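PDB 1PGV: tropomodulin from Caenorhabditis elegans, which probably caps the pointed ends of actin filaments through contacts with actin and tropomyosin, blocking elongation and depolymerization there and so maintaining filament length. Local coordinates for residues 108-112 / 113-117; 164-168 / 169-173; 173-176 / 177-181. One frame throughout, in Å; residues are numbered along the deposited sequence.

Interaction 1 (108-112 / 113-117)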
loop_
_atom_site.group_PDB
_atom_site.type_symbol
_atom_site.label_atom_id
_atom_site.label_comp_id
_atom_site.label_asym_id
_atom_site.label_seq_id
_atom_site.Cartn_x
_atom_site.Cartn_y
_atom_site.Cartn_z
ATOM N N ASN A 108 -11.543 4.466 2.510
ATOM C CA ASN A 108 -11.342 5.904 2.392
ATOM C C ASN A 108 -12.064 6.425 1.152
ATOM O O ASN A 108 -13.066 5.841 0.732
ATOM C CB ASN A 108 -9.847 6.237 2.334
ATOM C CG ASN A 108 -9.174 6.093 3.691
ATOM O OD1 ASN A 108 -9.595 6.716 4.668
ATOM N ND2 ASN A 108 -8.133 5.268 3.761
ATOM N N PHE A 109 -11.561 7.515 0.579
ATOM C CA PHE A 109 -12.169 8.120 -0.606
ATOM C C PHE A 109 -11.200 8.157 -1.785
ATOM O O PHE A 109 -11.226 9.087 -2.598
ATOM C CB PHE A 109 -12.633 9.542 -0.273
ATOM C CG PHE A 109 -13.678 9.596 0.802
ATOM C CD1 PHE A 109 -15.014 9.340 0.506
ATOM C CD2 PHE A 109 -13.324 9.865 2.120
ATOM C CE1 PHE A 109 -15.985 9.346 1.508
ATOM C CE2 PHE A 109 -14.284 9.875 3.131
ATOM C CZ PHE A 109 -15.617 9.614 2.825
ATOM N N LEU A 110 -10.350 7.140 -1.883
ATOM C CA LEU A 110 -9.375 7.074 -2.964
ATOM C C LEU A 110 -10.021 6.609 -4.265
ATOM O O LEU A 110 -10.898 5.750 -4.260
ATOM C CB LEU A 110 -8.233 6.130 -2.579
ATOM C CG LEU A 110 -7.528 6.484 -1.269
ATOM C CD1 LEU A 110 -6.329 5.560 -1.077
ATOM C CD2 LEU A 110 -7.071 7.941 -1.305
ATOM N N THR A 111 -9.579 7.180 -5.380
ATOM C CA THR A 111 -10.132 6.825 -6.684
ATOM C C THR A 111 -9.449 5.609 -7.295
ATOM O O THR A 111 -8.292 5.320 -6.993
ATOM C CB THR A 111 -9.984 7.980 -7.689
ATOM O OG1 THR A 111 -8.597 8.175 -7.988
ATOM C CG2 THR A 111 -10.560 9.261 -7.115
ATOM N N PRO A 112 -10.161 4.886 -8.174
ATOM C CA PRO A 112 -9.601 3.700 -8.827
ATOM C C PRO A 112 -8.296 4.026 -9.544
ATOM O O PRO A 112 -7.356 3.229 -9.544
ATOM C CB PRO A 112 -10.705 3.293 -9.800
ATOM C CG PRO A 112 -11.946 3.676 -9.063
ATOM C CD PRO A 112 -11.587 5.045 -8.513
ATOM N N GLU A 113 -8.242 5.208 -10.155
ATOM C CA GLU A 113 -7.056 5.634 -10.885
ATOM C C GLU A 113 -5.845 5.781 -9.971
ATOM O O GLU A 113 -4.737 5.384 -10.328
ATOM C CB GLU A 113 -7.312 6.971 -11.592
ATOM C CG GLU A 113 -8.412 6.938 -12.647
ATOM C CD GLU A 113 -9.764 6.539 -12.082
ATOM O OE1 GLU A 113 -10.176 7.100 -11.045
ATOM O OE2 GLU A 113 -10.421 5.667 -12.685
ATOM N N LEU A 114 -6.048 6.364 -8.796
ATOM C CA LEU A 114 -4.933 6.538 -7.876
ATOM C C LEU A 114 -4.475 5.174 -7.362
ATOM O O LEU A 114 -3.276 4.914 -7.271
ATOM C CB LEU A 114 -5.322 7.435 -6.702
ATOM C CG LEU A 114 -4.191 7.668 -5.692
ATOM C CD1 LEU A 114 -2.940 8.156 -6.407
ATOM C CD2 LEU A 114 -4.641 8.673 -4.648
ATOM N N LEU A 115 -5.431 4.309 -7.039
ATOM C CA LEU A 115 -5.105 2.968 -6.552
ATOM C C LEU A 115 -4.272 2.219 -7.584
ATOM O O LEU A 115 -3.331 1.509 -7.238
ATOM C CB LEU A 115 -6.378 2.183 -6.239
ATOM C CG LEU A 115 -7.180 2.705 -5.043
ATOM C CD1 LEU A 115 -8.366 1.784 -4.779
ATOM C CD2 LEU A 115 -6.270 2.782 -3.811
ATOM N N ALA A 116 -4.620 2.379 -8.860
ATOM C CA ALA A 116 -3.866 1.725 -9.916
ATOM C C ALA A 116 -2.431 2.244 -9.911
ATOM O O ALA A 116 -1.486 1.479 -10.089
ATOM C CB ALA A 116 -4.523 1.987 -11.285
ATOM N N ARG A 117 -2.259 3.548 -9.715
ATOM C CA ARG A 117 -0.919 4.115 -9.694
ATOM C C ARG A 117 -0.142 3.603 -8.477
ATOM O O ARG A 117 1.045 3.300 -8.577
ATOM C CB ARG A 117 -0.984 5.642 -9.666
ATOM C CG ARG A 117 -1.570 6.251 -10.935
ATOM C CD ARG A 117 -1.675 7.766 -10.807
ATOM N NE ARG A 117 -0.361 8.382 -10.652
ATOM C CZ ARG A 117 -0.159 9.603 -10.165
ATOM N NH1 ARG A 117 -1.190 10.346 -9.780
ATOM N NH2 ARG A 117 1.075 10.080 -10.065
#
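Glu113 folds back over the start of its own helix and lies alongside Pro112, the two side chains pointing the same way. Its CB sits 3.7 Å from Pro112 C, with Thr111 OG1 slightly farther off. CG stands anti to the carbonyl carbon (chi1 -62°), and the bend that follows (chi2 60°) turns the carboxylate back across Thr111 and Pro112. CD lies beside Pro112 C and CB, OE1 ends 3.5 Å from Thr111 CB and also close to the proline CD, and OE2 ends 3.7 Å from Pro112 CB. These are van der Waals contacts of a carboxylate with carbon. Thr111 is the N-cap of helix 112-121: its OG1 accepts from Leu114 N at 3.2 Å, with an N-H...O angle of 157°. The same hydroxyl is hydrogen-bonded to Asp84 OD2, which links the cap to helix 84-87. Thr111 also closes the first backbone turn, its O accepting from Leu115 N at 3.0 Å. Ala116 N repeats the pattern one residue on, with Pro112 O. The sequence leading in fits the LxxLxLxxNxL pattern of leucine-rich repeats, the fold of this C-terminal domain of tropomodulin, with Val105 in its third leucine position, Asn108 as its asparagine and Leu110 as its last leucine. Asn108 OD1 accepts from Thr80 N and Ile82 N, backbone amides of the loop between strand 74-76 and helix 84-87, and its ND2 bonds to Leu77 O. Leu110 points toward the helix and splits its two methyls between neighbouring leucines: CD1 meets Leu115 CD2 at 3.9 Å, the side chains crossing at about a right angle, and CD2 comes 4.2 Å from Leu114 CD2. Leu110 and Leu114 both continue onto Ala87, whereas Leu115 packs on Met149 of helix 143-155.

Interaction 2 (164-168 / 169-173)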
loop_
_atom_site.group_PDB
_atom_site.type_symbol
_atom_site.label_atom_id
_atom_site.label_comp_id
_atom_site.label_asym_id
_atom_site.label_seq_id
_atom_site.Cartn_x
_atom_site.Cartn_y
_atom_site.Cartn_z
ATOM N N ILE A 164 -8.313 -5.920 -2.929
ATOM C CA ILE A 164 -9.021 -5.216 -3.997
ATOM C C ILE A 164 -10.034 -6.182 -4.585
ATOM O O ILE A 164 -9.730 -7.360 -4.784
ATOM C CB ILE A 164 -8.058 -4.782 -5.110
ATOM C CG1 ILE A 164 -7.124 -3.697 -4.580
ATOM C CG2 ILE A 164 -8.850 -4.316 -6.341
ATOM C CD1 ILE A 164 -6.154 -3.158 -5.601
ATOM N N SER A 165 -11.238 -5.691 -4.855
ATOM C CA SER A 165 -12.278 -6.531 -5.421
ATOM C C SER A 165 -12.367 -6.285 -6.922
ATOM O O SER A 165 -12.650 -5.171 -7.354
ATOM C CB SER A 165 -13.616 -6.223 -4.751
ATOM O OG SER A 165 -14.651 -7.056 -5.249
ATOM N N PHE A 166 -12.101 -7.329 -7.704
ATOM C CA PHE A 166 -12.142 -7.253 -9.163
ATOM C C PHE A 166 -13.448 -7.828 -9.695
ATOM O O PHE A 166 -13.957 -8.821 -9.176
ATOM C CB PHE A 166 -10.976 -8.039 -9.770
ATOM C CG PHE A 166 -9.624 -7.474 -9.452
ATOM C CD1 PHE A 166 -9.067 -6.474 -10.246
ATOM C CD2 PHE A 166 -8.901 -7.937 -8.352
ATOM C CE1 PHE A 166 -7.812 -5.943 -9.953
ATOM C CE2 PHE A 166 -7.645 -7.411 -8.053
ATOM C CZ PHE A 166 -7.098 -6.415 -8.851
ATOM N N ALA A 167 -13.990 -7.199 -10.734
ATOM C CA ALA A 167 -15.224 -7.679 -11.344
ATOM C C ALA A 167 -14.850 -8.547 -12.543
ATOM O O ALA A 167 -15.592 -9.445 -12.936
ATOM C CB ALA A 167 -16.093 -6.489 -11.791
ATOM N N SER A 168 -13.681 -8.273 -13.112
ATOM C CA SER A 168 -13.187 -9.010 -14.265
ATOM C C SER A 168 -12.719 -10.418 -13.914
ATOM O O SER A 168 -11.875 -10.586 -13.035
ATOM C CB SER A 168 -12.022 -8.253 -14.906
ATOM O OG SER A 168 -11.360 -9.062 -15.864
ATOM N N MET A 169 -13.266 -11.414 -14.612
ATOM C CA MET A 169 -12.887 -12.818 -14.418
ATOM C C MET A 169 -11.396 -13.004 -14.664
ATOM O O MET A 169 -10.690 -13.657 -13.878
ATOM C CB MET A 169 -13.644 -13.711 -15.403
ATOM C CG MET A 169 -15.102 -13.871 -15.097
ATOM S SD MET A 169 -15.278 -14.592 -13.476
ATOM C CE MET A 169 -14.751 -16.285 -13.817
ATOM N N GLU A 170 -10.924 -12.440 -15.773
ATOM C CA GLU A 170 -9.522 -12.533 -16.145
ATOM C C GLU A 170 -8.614 -11.904 -15.095
ATOM O O GLU A 170 -7.557 -12.453 -14.775
ATOM C CB GLU A 170 -9.274 -11.853 -17.493
ATOM C CG GLU A 170 -7.892 -12.127 -18.069
ATOM C CD GLU A 170 -7.610 -11.325 -19.324
ATOM O OE1 GLU A 170 -8.575 -11.018 -20.057
ATOM O OE2 GLU A 170 -6.427 -11.013 -19.584
ATOM N N ALA A 171 -9.009 -10.747 -14.571
ATOM C CA ALA A 171 -8.196 -10.087 -13.557
ATOM C C ALA A 171 -8.165 -10.961 -12.304
ATOM O O ALA A 171 -7.092 -11.246 -11.765
ATOM C CB ALA A 171 -8.767 -8.706 -13.222
ATOM N N ARG A 172 -9.340 -11.391 -11.852
ATOM C CA ARG A 172 -9.433 -12.231 -10.657
ATOM C C ARG A 172 -8.522 -13.456 -10.776
ATOM O O ARG A 172 -7.752 -13.764 -9.860
ATOM C CB ARG A 172 -10.882 -12.673 -10.439
ATOM C CG ARG A 172 -11.845 -11.514 -10.215
ATOM C CD ARG A 172 -13.270 -11.990 -9.972
ATOM N NE ARG A 172 -13.363 -12.826 -8.780
ATOM C CZ ARG A 172 -14.505 -13.246 -8.252
ATOM N NH1 ARG A 172 -15.663 -12.906 -8.810
ATOM N NH2 ARG A 172 -14.491 -14.011 -7.169
ATOM N N HIS A 173 -8.607 -14.141 -11.915
ATOM C CA HIS A 173 -7.799 -15.329 -12.173
ATOM C C HIS A 173 -6.300 -15.036 -12.224
ATOM O O HIS A 173 -5.506 -15.711 -11.560
ATOM C CB HIS A 173 -8.230 -15.981 -13.492
ATOM C CG HIS A 173 -7.351 -17.114 -13.925
ATOM N ND1 HIS A 173 -7.276 -18.307 -13.236
ATOM C CD2 HIS A 173 -6.505 -17.234 -14.975
ATOM C CE1 HIS A 173 -6.422 -19.111 -13.844
ATOM N NE2 HIS A 173 -5.940 -18.484 -14.902
HETATM O O HOH W 1 -16.567 -11.399 -11.511
#
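Ser168 O accepts the shortest direct bond between loop 164-168 and helix residues 169-173, from Arg172 N at 2.9 Å with a nearly straight N-H...O angle of 172°. The side chain of Ser168 makes it the N-cap of helix 169-190. Its OG, anti to the backbone N (chi1 169°), reaches forward to accept from Ala171 N at 3.2 Å, while Ser168 CB rests 3.7 Å from Ala171 CB. With an alanine at this position, the N-H of Ala171 would probably lose its capping acceptor and the first turn would be less firmly held. Phe166 closes the turn on its apolar side. Its CB lies 3.6 Å from Arg172 CG, and ring atom CD1 approaches Ala171 CB obliquely at 3.7 Å; Ile164 CG2 covers one ring face near the rim. The aliphatic part of Arg172 runs past the loop backbone, CD coming 3.3 Å from Phe166 O. A bend at chi3 follows, and the guanidinium takes up a water at its edge, in plane: the water accepts from Arg172 NH1 and donates to Ala167 O at 2.6 Å, bridging helix and loop. The loop is tied in turn to helix 143-155, where the carboxylate of Glu146 accepts the amides of Ala167 and Ser168, one on each oxygen. Phe166 packs on Glu146 and Met149 of that helix, so the passage from strand 161-163, an outermost strand of the parallel sheet, into helix 169-190 is laid against its neighbouring helix.

Interaction 3 (173-176 / 177-181)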
loop_
_atom_site.group_PDB
_atom_site.type_symbol
_atom_site.label_atom_id
_atom_site.label_comp_id
_atom_site.label_asym_id
_atom_site.label_seq_id
_atom_site.Cartn_x
_atom_site.Cartn_y
_atom_site.Cartn_z
ATOM N N HIS A 173 -8.607 -14.141 -11.915
ATOM C CA HIS A 173 -7.799 -15.329 -12.173
ATOM C C HIS A 173 -6.300 -15.036 -12.224
ATOM O O HIS A 173 -5.506 -15.711 -11.560
ATOM C CB HIS A 173 -8.230 -15.981 -13.492
ATOM C CG HIS A 173 -7.351 -17.114 -13.925
ATOM N ND1 HIS A 173 -7.276 -18.307 -13.236
ATOM C CD2 HIS A 173 -6.505 -17.234 -14.975
ATOM C CE1 HIS A 173 -6.422 -19.111 -13.844
ATOM N NE2 HIS A 173 -5.940 -18.484 -14.902
ATOM N N ARG A 174 -5.905 -14.038 -13.007
ATOM C CA ARG A 174 -4.490 -13.713 -13.119
ATOM C C ARG A 174 -3.905 -13.209 -11.801
ATOM O O ARG A 174 -2.754 -13.499 -11.469
ATOM C CB ARG A 174 -4.273 -12.703 -14.248
ATOM C CG ARG A 174 -4.717 -13.258 -15.596
ATOM C CD ARG A 174 -4.494 -12.299 -16.751
ATOM N NE ARG A 174 -3.089 -12.160 -17.108
ATOM C CZ ARG A 174 -2.667 -11.720 -18.288
ATOM N NH1 ARG A 174 -3.548 -11.382 -19.222
ATOM N NH2 ARG A 174 -1.371 -11.613 -18.534
ATOM N N VAL A 175 -4.700 -12.468 -11.037
ATOM C CA VAL A 175 -4.237 -11.960 -9.755
ATOM C C VAL A 175 -4.069 -13.125 -8.777
ATOM O O VAL A 175 -3.021 -13.259 -8.144
ATOM C CB VAL A 175 -5.217 -10.915 -9.193
ATOM C CG1 VAL A 175 -4.918 -10.630 -7.728
ATOM C CG2 VAL A 175 -5.075 -9.620 -9.995
ATOM N N SER A 176 -5.088 -13.968 -8.669
ATOM C CA SER A 176 -5.016 -15.123 -7.773
ATOM C C SER A 176 -3.800 -15.990 -8.109
ATOM O O SER A 176 -3.050 -16.396 -7.217
ATOM C CB SER A 176 -6.294 -15.955 -7.875
ATOM O OG SER A 176 -6.454 -16.480 -9.180
ATOM N N GLU A 177 -3.598 -16.273 -9.392
ATOM C CA GLU A 177 -2.458 -17.086 -9.810
ATOM C C GLU A 177 -1.124 -16.454 -9.432
ATOM O O GLU A 177 -0.210 -17.139 -8.958
ATOM C CB GLU A 177 -2.496 -17.320 -11.321
ATOM C CG GLU A 177 -3.590 -18.269 -11.748
ATOM C CD GLU A 177 -3.399 -19.646 -11.154
ATOM O OE1 GLU A 177 -2.349 -20.263 -11.429
ATOM O OE2 GLU A 177 -4.290 -20.109 -10.411
ATOM N N ALA A 178 -1.008 -15.149 -9.641
ATOM C CA ALA A 178 0.218 -14.438 -9.318
ATOM C C ALA A 178 0.495 -14.464 -7.816
ATOM O O ALA A 178 1.634 -14.679 -7.393
ATOM C CB ALA A 178 0.128 -12.993 -9.798
ATOM N N LEU A 179 -0.538 -14.234 -7.012
ATOM C CA LEU A 179 -0.354 -14.223 -5.562
ATOM C C LEU A 179 0.045 -15.608 -5.062
ATOM O O LEU A 179 0.903 -15.738 -4.180
ATOM C CB LEU A 179 -1.627 -13.748 -4.862
ATOM C CG LEU A 179 -2.023 -12.298 -5.185
ATOM C CD1 LEU A 179 -3.194 -11.880 -4.316
ATOM C CD2 LEU A 179 -0.836 -11.369 -4.954
ATOM N N GLU A 180 -0.573 -16.638 -5.628
ATOM C CA GLU A 180 -0.241 -18.011 -5.238
ATOM C C GLU A 180 1.192 -18.329 -5.652
ATOM O O GLU A 180 1.938 -18.970 -4.909
ATOM C CB GLU A 180 -1.211 -19.000 -5.884
ATOM C CG GLU A 180 -2.506 -19.164 -5.116
ATOM C CD GLU A 180 -2.268 -19.633 -3.689
ATOM O OE1 GLU A 180 -1.631 -20.691 -3.514
ATOM O OE2 GLU A 180 -2.716 -18.943 -2.747
ATOM N N ARG A 181 1.572 -17.886 -6.846
ATOM C CA ARG A 181 2.923 -18.088 -7.354
ATOM C C ARG A 181 3.917 -17.447 -6.380
ATOM O O ARG A 181 4.949 -18.041 -6.040
ATOM C CB ARG A 181 3.051 -17.434 -8.738
ATOM C CG ARG A 181 4.458 -17.330 -9.301
ATOM C CD ARG A 181 4.504 -16.238 -10.384
ATOM N NE ARG A 181 4.392 -14.906 -9.793
ATOM C CZ ARG A 181 4.071 -13.800 -10.460
ATOM N NH1 ARG A 181 3.814 -13.847 -11.764
ATOM N NH2 ARG A 181 4.022 -12.641 -9.820
HETATM O O HOH W 2 -4.342 -16.654 -4.829
#
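Glu177 and Ser176 bury the most surface in this turn of helix 169-190, and both grip His173 O. Ser176 OG donates to His173 O at 2.7 Å. Glu177 N donates to His173 O at 2.9 Å, from the same face of the carbonyl plane. A chi1 of 63° sets the serine hydroxyl between its own N and carbonyl carbon, turned back along the helix, where it also hydrogen-bonds with Arg172 O; this is the side-chain-to-backbone bond that serine commonly makes to the preceding turn of a helix. Glu177 meets the imidazole with its aliphatic part: CG lies over one face of the His173 ring, 4.0 Å from the centroid and 25° off the normal, a CH-pi contact. Ring and carboxylate planes differ by 22°. On the side of the helix facing the domain, Val175 and Leu179 lie parallel one turn apart, with CG1 of Val175 4.0 Å from CD1 of Leu179, while Leu179 N bonds to Val175 O at 2.9 Å. Val175 then packs on Ile153 of helix 143-155, and Leu179 touches Leu159 in the loop ahead of strand 161-163. Arg174 adds a salt bridge to Glu154 of helix 143-155, joining the last two helices.

How the interactions relate
Following the chain, interaction 1 comes first, closing the turn from the loop after strand 102-104 into helix 112-121. Interaction 2 makes the corresponding turn after strand 161-163, again with a hydroxyl N-cap, and interaction 3 carries on along the same final helix, 169-190. The three run in series, neither nested nor crossed. Interactions 2 and 3 share His173 and touch where Phe166 CE2 packs on Val175 CG2 at 3.9 Å; their centres are about 10 Å apart. Interaction 1 lies about 16 Å from interaction 2, centre to centre, without touching it. Helix 143-155 stands between them and receives Leu115 and Phe166, both on Met149.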